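Local coordinates for protein S-adenosylmethionine:tRNA ribosyltransferase-isomerase (Thermotoga maritima, PDB 1VKY) that probably transfers and isomerises the ribose moiety of S-adenosylmethionine onto the preQ1 base of tRNA, giving epoxyqueuosine on the queuosine pathway, at residues L68-V72 / V259-T263; T301-L305 / Y327-V331. All coordinates share one frame; numbering follows the deposited sequence.

Interaction 1: L68-V72 / V259-T263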
loop_
_atom_site.group_PDB
_atom_site.type_symbol
_atom_site.label_atom_id
_atom_site.label_comp_id
_atom_site.label_asym_id
_atom_site.label_seq_id
_atom_site.Cartn_x
_atom_site.Cartn_y
_atom_site.Cartn_z
ATOM N N LEU B 68 -18.538 -14.265 -11.643
ATOM C CA LEU B 68 -17.714 -13.341 -10.892
ATOM C C LEU B 68 -17.393 -12.177 -11.806
ATOM O O LEU B 68 -16.836 -12.370 -12.880
ATOM C CB LEU B 68 -16.400 -13.998 -10.419
ATOM C CG LEU B 68 -16.539 -14.877 -9.163
ATOM C CD1 LEU B 68 -15.279 -15.738 -8.909
ATOM C CD2 LEU B 68 -16.776 -14.062 -7.988
ATOM N N VAL B 69 -17.789 -10.977 -11.406
ATOM C CA VAL B 69 -17.521 -9.778 -12.210
ATOM C C VAL B 69 -16.474 -8.937 -11.556
ATOM O O VAL B 69 -16.646 -8.448 -10.423
ATOM C CB VAL B 69 -18.799 -8.911 -12.439
ATOM C CG1 VAL B 69 -18.513 -7.786 -13.474
ATOM C CG2 VAL B 69 -19.931 -9.764 -12.930
ATOM N N LEU B 70 -15.385 -8.744 -12.280
ATOM C CA LEU B 70 -14.248 -7.997 -11.748
ATOM C C LEU B 70 -14.086 -6.695 -12.456
ATOM O O LEU B 70 -14.342 -6.590 -13.642
ATOM C CB LEU B 70 -12.943 -8.784 -11.985
ATOM C CG LEU B 70 -12.892 -10.171 -11.321
ATOM C CD1 LEU B 70 -11.998 -11.084 -12.130
ATOM C CD2 LEU B 70 -12.383 -10.040 -9.964
ATOM N N ASN B 71 -13.600 -5.707 -11.732
ATOM C CA ASN B 71 -13.300 -4.444 -12.323
ATOM C C ASN B 71 -11.818 -4.339 -12.635
ATOM O O ASN B 71 -10.988 -4.730 -11.818
ATOM C CB ASN B 71 -13.641 -3.310 -11.345
ATOM C CG ASN B 71 -13.428 -1.914 -11.963
ATOM O OD1 ASN B 71 -14.144 -1.520 -12.857
ATOM N ND2 ASN B 71 -12.417 -1.187 -11.483
ATOM N N VAL B 72 -11.506 -3.741 -13.765
ATOM C CA VAL B 72 -10.134 -3.460 -14.169
ATOM C C VAL B 72 -10.020 -1.972 -14.387
ATOM O O VAL B 72 -10.759 -1.419 -15.201
ATOM C CB VAL B 72 -9.831 -4.173 -15.503
ATOM C CG1 VAL B 72 -8.525 -3.656 -16.116
ATOM C CG2 VAL B 72 -9.776 -5.662 -15.282
ATOM N N VAL B 259 -17.256 -8.281 -7.653
ATOM C CA VAL B 259 -16.011 -8.235 -6.883
ATOM C C VAL B 259 -15.586 -6.785 -6.766
ATOM O O VAL B 259 -15.131 -6.190 -7.761
ATOM C CB VAL B 259 -14.910 -9.076 -7.539
ATOM C CG1 VAL B 259 -13.618 -8.958 -6.700
ATOM C CG2 VAL B 259 -15.368 -10.518 -7.659
ATOM N N GLY B 260 -15.826 -6.213 -5.588
ATOM C CA GLY B 260 -15.494 -4.806 -5.298
ATOM C C GLY B 260 -16.634 -3.833 -5.493
ATOM O O GLY B 260 -17.496 -4.053 -6.314
ATOM N N THR B 261 -16.640 -2.758 -4.709
ATOM C CA THR B 261 -17.676 -1.728 -4.717
ATOM C C THR B 261 -17.712 -0.929 -6.001
ATOM O O THR B 261 -18.800 -0.461 -6.432
ATOM C CB THR B 261 -17.484 -0.739 -3.555
ATOM O OG1 THR B 261 -16.153 -0.209 -3.590
ATOM C CG2 THR B 261 -17.578 -1.435 -2.202
ATOM N N THR B 262 -16.566 -0.811 -6.669
ATOM C CA THR B 262 -16.576 -0.167 -8.017
ATOM C C THR B 262 -17.446 -0.963 -8.989
ATOM O O THR B 262 -18.277 -0.405 -9.699
ATOM C CB THR B 262 -15.170 -0.038 -8.578
ATOM O OG1 THR B 262 -14.422 0.823 -7.718
ATOM C CG2 THR B 262 -15.174 0.698 -9.943
ATOM N N THR B 263 -17.250 -2.275 -9.040
ATOM C CA THR B 263 -18.112 -3.122 -9.852
ATOM C C THR B 263 -19.599 -2.922 -9.520
ATOM O O THR B 263 -20.442 -2.816 -10.418
ATOM C CB THR B 263 -17.731 -4.584 -9.635
ATOM O OG1 THR B 263 -16.383 -4.816 -10.076
ATOM C CG2 THR B 263 -18.588 -5.491 -10.508
HETATM O O HOH W 1 -12.770 -6.270 -9.010
#
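Leu70 lays its CD2 methyl against Val259, 3.6 Å from Val259 CB and almost as near Val259 CG1, the two side chains running side by side in the same direction. Leu68 reaches the same valine from further back along its strand, its CD2 meeting Val259 CG2 at 3.8 Å, and Phe191 also packs on both Leu68 and Val259. Between residues 68-72 and 259-263 one direct backbone bond forms, Val259 N to Val69 O (2.8 Å), with an N-H...O angle of 153° and the donor tilted 16° from the carbonyl plane; Val69 also pairs with Val257 further back. Further on, Asn71 N and Val259 O are joined through a water, which accepts from the first and donates to the second. Strands 67-75 and 256-259 are parallel neighbours in the large mixed sheet, and the point where water takes over is where the chain leaves strand 256-259 and turns through Gly260, the N-cap, into helix 261-270. Gly260 has backbone angles that leave no room for a side chain beside the carbonyl of Val259, which calls for glycine. In the first turn of the helix, Thr263 OG1 donates to Val259 O at 3.0 Å from above the carbonyl plane, giving that oxygen a second donor besides the water. With its CG2 anti to the backbone N, Thr263 brings this methyl to 3.8 Å from Val69 CG1. Asn71, its CG also anti to the backbone N (chi1 -176°), extends its amide across Thr262, whose CG2 lies 3.7 Å from Asn71 ND2.

Interaction 2: T301-L305 / Y327-V331; sequences TNFHL and YREAV
Tyr327 reaches from helix 320-332 to Phe303 and His304, at the end region of strand 298-302 of the mixed sheet, a helix-on-sheet packing made largely by aromatic rings. From CB the side chain runs out to a ring whose CE2 edge lies in plane with His304 O, 3.3 Å from CE2. One face takes Phe303 CD2, 3.9 Å from Tyr327 CZ: an edge-to-face pair with centroids 5.2 Å apart and planes at 59°. At the tip, Tyr327 OH accepts from His304 N at 2.9 Å, nearly straight at 174°, and is joined by a water to Asn302 O. A phenylalanine in its place would probably leave His304 N and the bridging water without their hydroxyl partner. One helical turn on, Ala330 CB fits against Phe303 CE2 at 3.6 Å, while Phe337 and Tyr335 bring further rings to Phe303. Tyr20 meets the Tyr327 ring edge-to-face and bonds through its hydroxyl to His304 O. The imidazole of His304 is fixed by NE2, which donates to Thr301 OG1 at 2.8 Å, within 13° of the ring plane.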
loop_
_atom_site.group_PDB
_atom_site.type_symbol
_atom_site.label_atom_id
_atom_site.label_comp_id
_atom_site.label_asym_id
_atom_site.label_seq_id
_atom_site.Cartn_x
_atom_site.Cartn_y
_atom_site.Cartn_z
ATOM N N THR B 301 -15.819 -7.889 -1.078
ATOM C CA THR B 301 -15.301 -6.568 -0.812
ATOM C C THR B 301 -14.382 -6.550 0.422
ATOM O O THR B 301 -14.380 -7.468 1.222
ATOM C CB THR B 301 -16.479 -5.609 -0.630
ATOM O OG1 THR B 301 -15.999 -4.254 -0.498
ATOM C CG2 THR B 301 -17.234 -5.898 0.660
ATOM N N ASN B 302 -13.609 -5.476 0.562
ATOM C CA ASN B 302 -12.741 -5.301 1.737
ATOM C C ASN B 302 -13.520 -4.805 2.924
ATOM O O ASN B 302 -14.727 -4.579 2.845
ATOM C CB ASN B 302 -11.574 -4.344 1.402
ATOM C CG ASN B 302 -10.615 -4.909 0.327
ATOM O OD1 ASN B 302 -10.459 -6.123 0.172
ATOM N ND2 ASN B 302 -9.986 -4.005 -0.414
ATOM N N PHE B 303 -12.826 -4.720 4.063
ATOM C CA PHE B 303 -13.339 -4.063 5.265
ATOM C C PHE B 303 -13.058 -2.568 5.188
ATOM O O PHE B 303 -11.909 -2.164 5.075
ATOM C CB PHE B 303 -12.718 -4.689 6.502
ATOM C CG PHE B 303 -13.337 -5.985 6.869
ATOM C CD1 PHE B 303 -12.885 -7.144 6.353
ATOM C CD2 PHE B 303 -14.427 -6.014 7.722
ATOM C CE1 PHE B 303 -13.470 -8.356 6.716
ATOM C CE2 PHE B 303 -15.033 -7.180 8.064
ATOM C CZ PHE B 303 -14.548 -8.367 7.569
ATOM N N HIS B 304 -14.114 -1.753 5.242
ATOM C CA HIS B 304 -13.997 -0.328 4.975
ATOM C C HIS B 304 -13.892 0.453 6.269
ATOM O O HIS B 304 -14.180 -0.062 7.317
ATOM C CB HIS B 304 -15.160 0.132 4.110
ATOM C CG HIS B 304 -15.337 -0.709 2.864
ATOM N ND1 HIS B 304 -14.414 -0.714 1.843
ATOM C CD2 HIS B 304 -16.273 -1.631 2.527
ATOM C CE1 HIS B 304 -14.792 -1.575 0.909
ATOM N NE2 HIS B 304 -15.918 -2.144 1.301
ATOM N N LEU B 305 -13.481 1.714 6.181
ATOM C CA LEU B 305 -13.193 2.501 7.360
ATOM C C LEU B 305 -14.470 3.094 7.951
ATOM O O LEU B 305 -15.469 3.313 7.208
ATOM C CB LEU B 305 -12.195 3.608 6.952
ATOM C CG LEU B 305 -10.827 3.164 6.371
ATOM C CD1 LEU B 305 -10.066 4.334 5.730
ATOM C CD2 LEU B 305 -9.996 2.522 7.483
ATOM N N TYR B 327 -18.996 -5.994 11.498
ATOM C CA TYR B 327 -17.786 -5.190 11.698
ATOM C C TYR B 327 -17.328 -5.177 13.165
ATOM O O TYR B 327 -16.126 -5.187 13.458
ATOM C CB TYR B 327 -17.996 -3.757 11.228
ATOM C CG TYR B 327 -17.656 -3.560 9.785
ATOM C CD1 TYR B 327 -18.346 -4.246 8.790
ATOM C CD2 TYR B 327 -16.644 -2.685 9.398
ATOM C CE1 TYR B 327 -18.032 -4.026 7.423
ATOM C CE2 TYR B 327 -16.312 -2.487 8.051
ATOM C CZ TYR B 327 -17.015 -3.157 7.070
ATOM O OH TYR B 327 -16.703 -2.939 5.737
ATOM N N ARG B 328 -18.279 -5.178 14.094
ATOM C CA ARG B 328 -17.886 -5.282 15.507
ATOM C C ARG B 328 -17.215 -6.629 15.794
ATOM O O ARG B 328 -16.206 -6.691 16.514
ATOM C CB ARG B 328 -19.095 -5.051 16.392
ATOM C CG ARG B 328 -19.441 -3.561 16.563
ATOM C CD ARG B 328 -20.430 -3.302 17.715
ATOM N NE ARG B 328 -21.721 -3.907 17.410
ATOM C CZ ARG B 328 -22.662 -3.370 16.648
ATOM N NH1 ARG B 328 -22.503 -2.166 16.099
ATOM N NH2 ARG B 328 -23.781 -4.051 16.440
ATOM N N GLU B 329 -17.755 -7.715 15.220
ATOM C CA GLU B 329 -17.116 -9.041 15.310
ATOM C C GLU B 329 -15.738 -9.101 14.655
ATOM O O GLU B 329 -14.822 -9.780 15.167
ATOM C CB GLU B 329 -17.992 -10.153 14.697
ATOM C CG GLU B 329 -18.832 -10.971 15.676
ATOM C CD GLU B 329 -18.031 -11.647 16.821
ATOM O OE1 GLU B 329 -18.127 -11.176 17.972
ATOM O OE2 GLU B 329 -17.319 -12.656 16.600
ATOM N N ALA B 330 -15.569 -8.408 13.531
ATOM C CA ALA B 330 -14.259 -8.355 12.876
ATOM C C ALA B 330 -13.190 -7.690 13.754
ATOM O O ALA B 330 -12.066 -8.177 13.838
ATOM C CB ALA B 330 -14.340 -7.653 11.532
ATOM N N VAL B 331 -13.541 -6.583 14.392
ATOM C CA VAL B 331 -12.610 -5.897 15.303
ATOM C C VAL B 331 -12.284 -6.819 16.471
ATOM O O VAL B 331 -11.121 -6.995 16.828
ATOM C CB VAL B 331 -13.192 -4.524 15.782
ATOM C CG1 VAL B 331 -12.390 -3.932 16.910
ATOM C CG2 VAL B 331 -13.296 -3.538 14.606
HETATM O O HOH W 2 -17.218 -4.804 3.938
#

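Both contacts belong to the same mixed sheet, whose strands 298-302 and 256-259 are parallel neighbours. The centre of interaction 1 is about 4 Å from the centre of the chain, yet the contact is only partly buried; that of interaction 2 is about 21 Å away, yet every touching residue is buried. The first joins two strands and a helix start through backbone bonding and aliphatic methyls. The second sets a helix side chain against the chain around Phe303 and His304, with aromatic rings and a hydroxyl. They meet where Thr261 CG2 packs 3.7 Å from Thr301 OG1, close to His304; unidentified bound material, probably from the crystallisation liquor, hydrogen-bonds to both threonine hydroxyls and may mark a pocket there.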